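PDB 2QW7: carboxysome shell vertex protein CcmL from Synechocystis sp., which probably forms the pentameric vertices in the shell of the carboxysome, the polyhedral compartment in which RuBisCO is sequestered. Local coordinates for residues Q2-L7 and E53-A58. Numbering follows the deposited sequence.
Sequences QLAKVL and EWVLVA
Strands 2-7 and 54-58 run antiparallel, joined by backbone bonds at the hydrogen-bonded pairs Gln2-Val57 and Ala4-Val55 and, beyond them, by Val6 N to Glu53 O. Ala4 O takes Val55 N at 2.6 Å, nearly along its C=O axis, whereas the return bond from Ala4 N to Val55 O is more bent, 139° at the hydrogen. The tight side is the face of Ala4, Val55 and Val57. There the methyl CB of Ala4 meets Val57 CG2 at 3.3 Å, a branch set anti to its own carbonyl carbon, while Val55 puts CG2 4.1 Å from Ala4 CB. Val55 CG1 crosses to Val6 CG2 at 3.7 Å, the two side chains lying about at right angles. An alanine at Val55 would probably loosen this face, since both methyls that reach Ala4 and Val6 would go. The other face is looser: Leu3 and Leu56 lie alongside, CD2 to CD2 3.9 Å, and the partly exposed Lys5 slants past Trp54, its CD 4.1 Å from NE1. Trp54 stacks on Tyr93, and Leu3 packs on Val42 of a neighbouring subunit. With strands 24-30 and 76-86 bonded to their outer edges, the pair forms part of the curled OB-type beta-barrel of the CcmL/EutN family.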
loop_
_atom_site.group_PDB
_atom_site.type_symbol
_atom_site.label_atom_id
_atom_site.label_comp_id
_atom_site.label_asym_id
_atom_site.label_seq_id
_atom_site.Cartn_x
_atom_site.Cartn_y
_atom_site.Cartn_z
ATOM N N GLN A 2 -3.375 -12.526 0.172
ATOM C CA GLN A 2 -2.094 -13.268 0.033
ATOM C C GLN A 2 -2.109 -14.642 0.672
ATOM O O GLN A 2 -2.731 -14.902 1.688
ATOM C CB GLN A 2 -0.880 -12.494 0.561
ATOM C CG GLN A 2 -0.371 -11.239 -0.220
ATOM C CD GLN A 2 0.388 -11.481 -1.451
ATOM O OE1 GLN A 2 1.615 -11.786 -1.431
ATOM N NE2 GLN A 2 -0.277 -11.277 -2.577
ATOM N N LEU A 3 -1.420 -15.561 0.021
ATOM C CA LEU A 3 -1.343 -16.899 0.522
ATOM C C LEU A 3 -0.205 -16.754 1.556
ATOM O O LEU A 3 0.773 -16.054 1.296
ATOM C CB LEU A 3 -1.041 -17.898 -0.579
ATOM C CG LEU A 3 -1.847 -18.157 -1.864
ATOM C CD1 LEU A 3 -0.805 -18.812 -2.940
ATOM C CD2 LEU A 3 -3.122 -18.974 -1.648
ATOM N N ALA A 4 -0.384 -17.393 2.712
ATOM C CA ALA A 4 0.517 -17.333 3.836
ATOM C C ALA A 4 0.419 -18.577 4.696
ATOM O O ALA A 4 -0.604 -19.268 4.685
ATOM C CB ALA A 4 0.222 -16.176 4.669
ATOM N N LYS A 5 1.507 -18.823 5.432
ATOM C CA LYS A 5 1.644 -19.949 6.361
ATOM C C LYS A 5 1.687 -19.407 7.804
ATOM O O LYS A 5 2.338 -18.372 8.061
ATOM C CB LYS A 5 2.958 -20.728 6.113
ATOM C CG LYS A 5 3.126 -22.008 6.897
ATOM C CD LYS A 5 3.954 -23.009 6.071
ATOM C CE LYS A 5 4.282 -24.337 6.768
ATOM N NZ LYS A 5 4.439 -25.404 5.737
ATOM N N VAL A 6 1.005 -20.097 8.725
ATOM C CA VAL A 6 1.035 -19.665 10.110
ATOM C C VAL A 6 2.303 -20.115 10.786
ATOM O O VAL A 6 2.612 -21.304 10.856
ATOM C CB VAL A 6 -0.229 -20.040 10.918
ATOM C CG1 VAL A 6 -0.056 -19.616 12.338
ATOM C CG2 VAL A 6 -1.484 -19.315 10.357
ATOM N N LEU A 7 3.078 -19.132 11.229
ATOM C CA LEU A 7 4.341 -19.351 11.893
ATOM C C LEU A 7 4.236 -19.400 13.405
ATOM O O LEU A 7 4.839 -20.219 14.073
ATOM C CB LEU A 7 5.289 -18.249 11.501
ATOM C CG LEU A 7 6.169 -18.546 10.303
ATOM C CD1 LEU A 7 5.324 -19.167 9.191
ATOM C CD2 LEU A 7 6.805 -17.238 9.909
ATOM N N GLU A 53 -0.593 -24.167 8.979
ATOM C CA GLU A 53 -1.723 -24.145 8.068
ATOM C C GLU A 53 -1.508 -22.994 7.069
ATOM O O GLU A 53 -0.911 -21.961 7.389
ATOM C CB GLU A 53 -3.063 -24.029 8.836
ATOM C CG GLU A 53 -3.682 -25.346 9.526
ATOM C CD GLU A 53 -5.245 -25.189 9.825
ATOM O OE1 GLU A 53 -5.649 -24.183 10.455
ATOM O OE2 GLU A 53 -6.081 -26.079 9.474
ATOM N N TRP A 54 -1.944 -23.208 5.834
ATOM C CA TRP A 54 -1.931 -22.207 4.763
ATOM C C TRP A 54 -3.219 -21.433 4.870
ATOM O O TRP A 54 -4.309 -22.013 5.002
ATOM C CB TRP A 54 -1.885 -22.818 3.376
ATOM C CG TRP A 54 -0.576 -23.315 2.968
ATOM C CD1 TRP A 54 0.386 -23.873 3.761
ATOM C CD2 TRP A 54 -0.060 -23.339 1.634
ATOM N NE1 TRP A 54 1.500 -24.226 2.994
ATOM C CE2 TRP A 54 1.243 -23.900 1.689
ATOM C CE3 TRP A 54 -0.559 -22.924 0.402
ATOM C CZ2 TRP A 54 2.024 -24.081 0.554
ATOM C CZ3 TRP A 54 0.228 -23.095 -0.720
ATOM C CH2 TRP A 54 1.501 -23.668 -0.634
ATOM N N VAL A 55 -3.098 -20.109 4.737
ATOM C CA VAL A 55 -4.208 -19.216 4.996
ATOM C C VAL A 55 -4.294 -18.051 4.012
ATOM O O VAL A 55 -3.346 -17.726 3.289
ATOM C CB VAL A 55 -4.055 -18.732 6.491
ATOM C CG1 VAL A 55 -3.706 -19.935 7.432
ATOM C CG2 VAL A 55 -2.984 -17.702 6.642
ATOM N N LEU A 56 -5.475 -17.423 4.008
ATOM C CA LEU A 56 -5.740 -16.214 3.208
ATOM C C LEU A 56 -5.656 -15.002 4.081
ATOM O O LEU A 56 -6.448 -14.897 5.028
ATOM C CB LEU A 56 -7.141 -16.187 2.629
ATOM C CG LEU A 56 -7.205 -17.305 1.607
ATOM C CD1 LEU A 56 -8.583 -17.074 0.994
ATOM C CD2 LEU A 56 -5.924 -17.396 0.624
ATOM N N VAL A 57 -4.786 -14.062 3.663
ATOM C CA VAL A 57 -4.503 -12.820 4.396
ATOM C C VAL A 57 -5.058 -11.613 3.653
ATOM O O VAL A 57 -4.642 -11.325 2.548
ATOM C CB VAL A 57 -2.924 -12.583 4.493
ATOM C CG1 VAL A 57 -2.649 -11.312 5.264
ATOM C CG2 VAL A 57 -2.092 -13.861 5.084
ATOM N N ALA A 58 -6.011 -10.931 4.234
ATOM C CA ALA A 58 -6.529 -9.700 3.703
ATOM C C ALA A 58 -5.709 -8.539 4.259
ATOM O O ALA A 58 -5.560 -8.412 5.459
ATOM C CB ALA A 58 -8.052 -9.513 4.099
#